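PDB 1R0K: 1-deoxy-D-xylulose 5-phosphate reductoisomerase from Zymomonas mobilis, which catalyses the NADPH-dependent rearrangement and reduction of 1-deoxy-D-xylulose 5-phosphate to 2-C-methyl-D-erythritol 4-phosphate in isoprenoid biosynthesis, using a divalent metal ion. Local coordinates for residues Ile102-Leu107 against Asn124-Val129; Gly106-Leu111 against Ser363-Val368. All coordinates share one frame; numbering follows the deposited sequence.

Interaction 1: residues Ile102-Leu107 against Asn124-Val129; sequences IGCAGL and NKESLV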
loop_
_atom_site.group_PDB
_atom_site.type_symbol
_atom_site.label_atom_id
_atom_site.label_comp_id
_atom_site.label_asym_id
_atom_site.label_seq_id
_atom_site.Cartn_x
_atom_site.Cartn_y
_atom_site.Cartn_z
ATOM N N ILE B 102 -2.028 25.098 15.459
ATOM C CA ILE B 102 -3.110 24.320 16.068
ATOM C C ILE B 102 -4.251 25.164 16.631
ATOM O O ILE B 102 -4.094 26.363 16.867
ATOM C CB ILE B 102 -2.576 23.414 17.202
ATOM C CG1 ILE B 102 -2.166 24.262 18.409
ATOM C CG2 ILE B 102 -1.376 22.617 16.703
ATOM C CD1 ILE B 102 -1.749 23.440 19.620
ATOM N N GLY B 103 -5.403 24.525 16.822
ATOM C CA GLY B 103 -6.563 25.200 17.376
ATOM C C GLY B 103 -7.335 26.048 16.384
ATOM O O GLY B 103 -6.960 26.152 15.217
ATOM N N CYS B 104 -8.427 26.645 16.848
ATOM C CA CYS B 104 -9.236 27.491 15.990
ATOM C C CYS B 104 -8.416 28.699 15.571
ATOM O O CYS B 104 -8.744 29.367 14.599
ATOM C CB CYS B 104 -10.503 27.951 16.719
ATOM S SG CYS B 104 -11.757 26.659 16.891
ATOM N N ALA B 105 -7.341 28.967 16.307
ATOM C CA ALA B 105 -6.474 30.103 16.005
ATOM C C ALA B 105 -5.740 29.926 14.679
ATOM O O ALA B 105 -5.136 30.864 14.165
ATOM C CB ALA B 105 -5.475 30.309 17.133
ATOM N N GLY B 106 -5.794 28.721 14.126
ATOM C CA GLY B 106 -5.118 28.472 12.869
ATOM C C GLY B 106 -6.058 28.437 11.681
ATOM O O GLY B 106 -5.607 28.388 10.537
ATOM N N LEU B 107 -7.363 28.477 11.944
ATOM C CA LEU B 107 -8.362 28.424 10.875
ATOM C C LEU B 107 -8.235 29.516 9.809
ATOM O O LEU B 107 -8.224 29.225 8.608
ATOM C CB LEU B 107 -9.775 28.461 11.471
ATOM C CG LEU B 107 -10.227 27.239 12.282
ATOM C CD1 LEU B 107 -11.632 27.477 12.812
ATOM C CD2 LEU B 107 -10.193 25.986 11.411
ATOM N N ASN B 124 -3.311 21.169 10.785
ATOM C CA ASN B 124 -4.331 21.733 11.676
ATOM C C ASN B 124 -5.593 20.868 11.621
ATOM O O ASN B 124 -6.154 20.647 10.550
ATOM C CB ASN B 124 -4.660 23.172 11.257
ATOM C CG ASN B 124 -5.844 23.755 12.025
ATOM O OD1 ASN B 124 -7.000 23.581 11.635
ATOM N ND2 ASN B 124 -5.556 24.438 13.129
ATOM N N LYS B 125 -6.041 20.394 12.781
ATOM C CA LYS B 125 -7.215 19.524 12.853
ATOM C C LYS B 125 -8.578 20.223 12.824
ATOM O O LYS B 125 -9.536 19.694 12.259
ATOM C CB LYS B 125 -7.125 18.646 14.104
ATOM C CG LYS B 125 -5.884 17.765 14.152
ATOM C CD LYS B 125 -5.815 16.983 15.458
ATOM C CE LYS B 125 -4.618 16.048 15.483
ATOM N NZ LYS B 125 -3.334 16.797 15.463
ATOM N N GLU B 126 -8.675 21.398 13.438
ATOM C CA GLU B 126 -9.943 22.122 13.464
ATOM C C GLU B 126 -10.452 22.415 12.054
ATOM O O GLU B 126 -11.663 22.463 11.816
ATOM C CB GLU B 126 -9.801 23.439 14.234
ATOM C CG GLU B 126 -9.690 23.302 15.753
ATOM C CD GLU B 126 -8.396 22.646 16.205
ATOM O OE1 GLU B 126 -7.397 22.699 15.451
ATOM O OE2 GLU B 126 -8.375 22.096 17.329
ATOM N N SER B 127 -9.523 22.605 11.124
ATOM C CA SER B 127 -9.881 22.898 9.745
ATOM C C SER B 127 -10.896 21.911 9.178
ATOM O O SER B 127 -11.856 22.318 8.524
ATOM C CB SER B 127 -8.630 22.909 8.864
ATOM O OG SER B 127 -7.792 23.998 9.198
ATOM N N LEU B 128 -10.700 20.619 9.427
ATOM C CA LEU B 128 -11.626 19.623 8.898
ATOM C C LEU B 128 -12.614 19.097 9.933
ATOM O O LEU B 128 -13.711 18.660 9.593
ATOM C CB LEU B 128 -10.850 18.465 8.270
ATOM C CG LEU B 128 -9.930 18.906 7.128
ATOM C CD1 LEU B 128 -9.255 17.688 6.514
ATOM C CD2 LEU B 128 -10.735 19.662 6.082
ATOM N N VAL B 129 -12.230 19.141 11.200
ATOM C CA VAL B 129 -13.119 18.675 12.251
ATOM C C VAL B 129 -14.253 19.670 12.459
ATOM O O VAL B 129 -15.425 19.299 12.481
ATOM C CB VAL B 129 -12.371 18.513 13.589
ATOM C CG1 VAL B 129 -13.369 18.245 14.718
ATOM C CG2 VAL B 129 -11.376 17.372 13.492
HETATM O O HOH W 1 -5.929 21.776 18.352
#
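Ile102 and Asn124 bring the two backbones closest, 5.2 Å between their CA atoms; the CA atoms of Cys104 and Glu126 are 6.0 Å apart, those of Leu107 and Ser127 5.8 Å. Residues 102-107 run through a short 3-10 turn; residues 124-129 enter a helix. The Asn124 side chain bridges them. With CG anti to the backbone N (chi1 172°), its amide reaches across, ND2 donating to Gly103 O at 3.0 Å, and Gly103 O lies close to the plane of that amide. Gly106 N meets the same carbonyl from the opposite face. Asn124 OD1 makes the capping bond of the turn leading into helix 126-129, accepting from Ser127 N nearly in line with its C=O and from Ser127 OG, 2.6 Å away, above the carbonyl plane. A CB on Gly106 would collide with ND2, consistent with a glycine there. Glu126 bends at chi2, its CD 3.4 Å from Gly103 CA; OE1 accepts a weak bond from Gly103 N, OE2 one from a water. Leu107 CD2 packs 3.5 Å from Ser127 N. Four bonds on one amide, counting ND2 to Ile101 O, would fix its rotation, tying loop to helix start and probably ordering Asn124 and Glu126, both predicted to bind NADPH.

Interaction 2: residues Gly106-Leu111 against Ser363-Val368; sequences GLKATL and SSLEDV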
loop_
_atom_site.group_PDB
_atom_site.type_symbol
_atom_site.label_atom_id
_atom_site.label_comp_id
_atom_site.label_asym_id
_atom_site.label_seq_id
_atom_site.Cartn_x
_atom_site.Cartn_y
_atom_site.Cartn_z
ATOM N N GLY B 106 -5.794 28.721 14.126
ATOM C CA GLY B 106 -5.118 28.472 12.869
ATOM C C GLY B 106 -6.058 28.437 11.681
ATOM O O GLY B 106 -5.607 28.388 10.537
ATOM N N LEU B 107 -7.363 28.477 11.944
ATOM C CA LEU B 107 -8.362 28.424 10.875
ATOM C C LEU B 107 -8.235 29.516 9.809
ATOM O O LEU B 107 -8.224 29.225 8.608
ATOM C CB LEU B 107 -9.775 28.461 11.471
ATOM C CG LEU B 107 -10.227 27.239 12.282
ATOM C CD1 LEU B 107 -11.632 27.477 12.812
ATOM C CD2 LEU B 107 -10.193 25.986 11.411
ATOM N N LYS B 108 -8.149 30.767 10.247
ATOM C CA LYS B 108 -8.048 31.904 9.336
ATOM C C LYS B 108 -6.875 31.836 8.365
ATOM O O LYS B 108 -7.048 32.037 7.164
ATOM C CB LYS B 108 -7.963 33.206 10.129
ATOM C CG LYS B 108 -9.293 33.715 10.643
ATOM C CD LYS B 108 -10.147 34.212 9.500
ATOM C CE LYS B 108 -11.413 34.883 10.007
ATOM N NZ LYS B 108 -12.214 35.437 8.878
ATOM N N ALA B 109 -5.682 31.563 8.882
ATOM C CA ALA B 109 -4.496 31.483 8.037
ATOM C C ALA B 109 -4.575 30.268 7.122
ATOM O O ALA B 109 -4.176 30.327 5.958
ATOM C CB ALA B 109 -3.235 31.405 8.900
ATOM N N THR B 110 -5.087 29.165 7.658
ATOM C CA THR B 110 -5.213 27.933 6.885
ATOM C C THR B 110 -6.143 28.160 5.699
ATOM O O THR B 110 -5.818 27.808 4.566
ATOM C CB THR B 110 -5.747 26.785 7.770
ATOM O OG1 THR B 110 -4.810 26.528 8.825
ATOM C CG2 THR B 110 -5.935 25.515 6.960
ATOM N N LEU B 111 -7.298 28.763 5.955
ATOM C CA LEU B 111 -8.244 29.030 4.881
ATOM C C LEU B 111 -7.628 29.987 3.868
ATOM O O LEU B 111 -7.780 29.803 2.660
ATOM C CB LEU B 111 -9.533 29.631 5.432
ATOM C CG LEU B 111 -10.570 30.008 4.368
ATOM C CD1 LEU B 111 -10.789 28.845 3.418
ATOM C CD2 LEU B 111 -11.874 30.403 5.049
ATOM N N SER B 363 -21.636 28.771 7.646
ATOM C CA SER B 363 -21.539 29.219 6.261
ATOM C C SER B 363 -20.241 30.001 6.059
ATOM O O SER B 363 -19.874 30.330 4.933
ATOM C CB SER B 363 -22.737 30.097 5.887
ATOM O OG SER B 363 -22.675 31.350 6.542
ATOM N N SER B 364 -19.548 30.286 7.160
ATOM C CA SER B 364 -18.284 31.022 7.125
ATOM C C SER B 364 -17.495 30.679 8.382
ATOM O O SER B 364 -18.043 30.099 9.319
ATOM C CB SER B 364 -18.546 32.526 7.110
ATOM O OG SER B 364 -19.037 32.956 8.371
ATOM N N LEU B 365 -16.214 31.037 8.411
ATOM C CA LEU B 365 -15.399 30.763 9.588
ATOM C C LEU B 365 -15.973 31.518 10.785
ATOM O O LEU B 365 -15.873 31.060 11.928
ATOM C CB LEU B 365 -13.937 31.180 9.362
ATOM C CG LEU B 365 -13.084 30.272 8.469
ATOM C CD1 LEU B 365 -11.652 30.795 8.431
ATOM C CD2 LEU B 365 -13.119 28.842 9.003
ATOM N N GLU B 366 -16.580 32.674 10.525
ATOM C CA GLU B 366 -17.168 33.458 11.601
ATOM C C GLU B 366 -18.235 32.639 12.329
ATOM O O GLU B 366 -18.348 32.714 13.555
ATOM C CB GLU B 366 -17.768 34.755 11.051
ATOM C CG GLU B 366 -16.726 35.745 10.535
ATOM C CD GLU B 366 -15.780 35.137 9.503
ATOM O OE1 GLU B 366 -16.247 34.691 8.427
ATOM O OE2 GLU B 366 -14.558 35.104 9.773
ATOM N N ASP B 367 -19.009 31.855 11.579
ATOM C CA ASP B 367 -20.043 31.011 12.181
ATOM C C ASP B 367 -19.388 29.901 13.010
ATOM O O ASP B 367 -19.866 29.551 14.088
ATOM C CB ASP B 367 -20.934 30.363 11.113
ATOM C CG ASP B 367 -21.812 31.368 10.383
ATOM O OD1 ASP B 367 -22.098 32.443 10.944
ATOM O OD2 ASP B 367 -22.233 31.069 9.250
ATOM N N VAL B 368 -18.296 29.345 12.495
ATOM C CA VAL B 368 -17.589 28.282 13.200
ATOM C C VAL B 368 -17.113 28.778 14.566
ATOM O O VAL B 368 -17.337 28.121 15.582
ATOM C CB VAL B 368 -16.384 27.780 12.379
ATOM C CG1 VAL B 368 -15.595 26.736 13.174
ATOM C CG2 VAL B 368 -16.875 27.180 11.062
#
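Leu365 projects from the first turn of helix 365-385 onto helix 107-115, and its isobutyl group forms the tightly packed part of this contact. CD1 makes the close approaches: it presses on Leu111 CD2 at 3.4 Å, closer than usual for two carbons, as the two side chains slide past each other in opposite directions. The same methyl sits 3.8 Å from Leu107 O, whereas CD2 faces Leu107 CB at a looser 4.2 Å. One turn further on, Val368 CG1 touches Leu107 CD1 at 4.0 Å, the two side chains meeting at a slant. An alanine in place of Leu365 would probably open a gap against Leu111 and leave the Leu107 side chain less firmly held.

The solvent side rests on Lys108 and Glu366, both exposed. The lysine runs past Leu365, its CD 3.9 Å from Leu365 CD1, before NZ forms a salt bridge with Glu366 OE2. The modelled NZ to OE2 distance of 2.5 Å is unusually short, which makes its exact length doubtful. The two side chains cross at about a right angle. Ser364 OG, from the N-cap residue of the helix, makes a weak bond to Glu366 OE1. The backbones stand well apart, 7.4 Å between the CA atoms of Lys108 and Leu365, so side chains fill the interface. Helix 132-142 completes the buried side: Met135 touches Leu107 and Leu111, Ala138 touches Leu111, and Leu134 touches Val368, which also meets Ala131 and Pro362. Helix 365-385 thus packs against helix 132-142 and against helix 107-115, the connection between parallel strands 96-99 and 119-122.

Interactions 1 and 2 have centres about 8 Å apart and share Gly106 and Leu107, where the loop after strand 96-99 turns into helix 107-115. Leu107 serves both: one methyl, CD2, faces residues 124-129, while CD1 faces Val368. Thr110 adds a direct touch, its CG2 lying 3.3 Å from Ser127 OG. Interaction 1 contains the predicted NADPH-binding residues Asn124 and Glu126, together with Lys125, a predicted substrate-binding residue; the Ile102 side chain is about 7 Å from Gly14 and from the side chain of Ile16, both also predicted to bind NADPH. Interaction 2 adjoins these residues through Leu107, whose side chain is about 4 Å from those of Asn124 and Glu126.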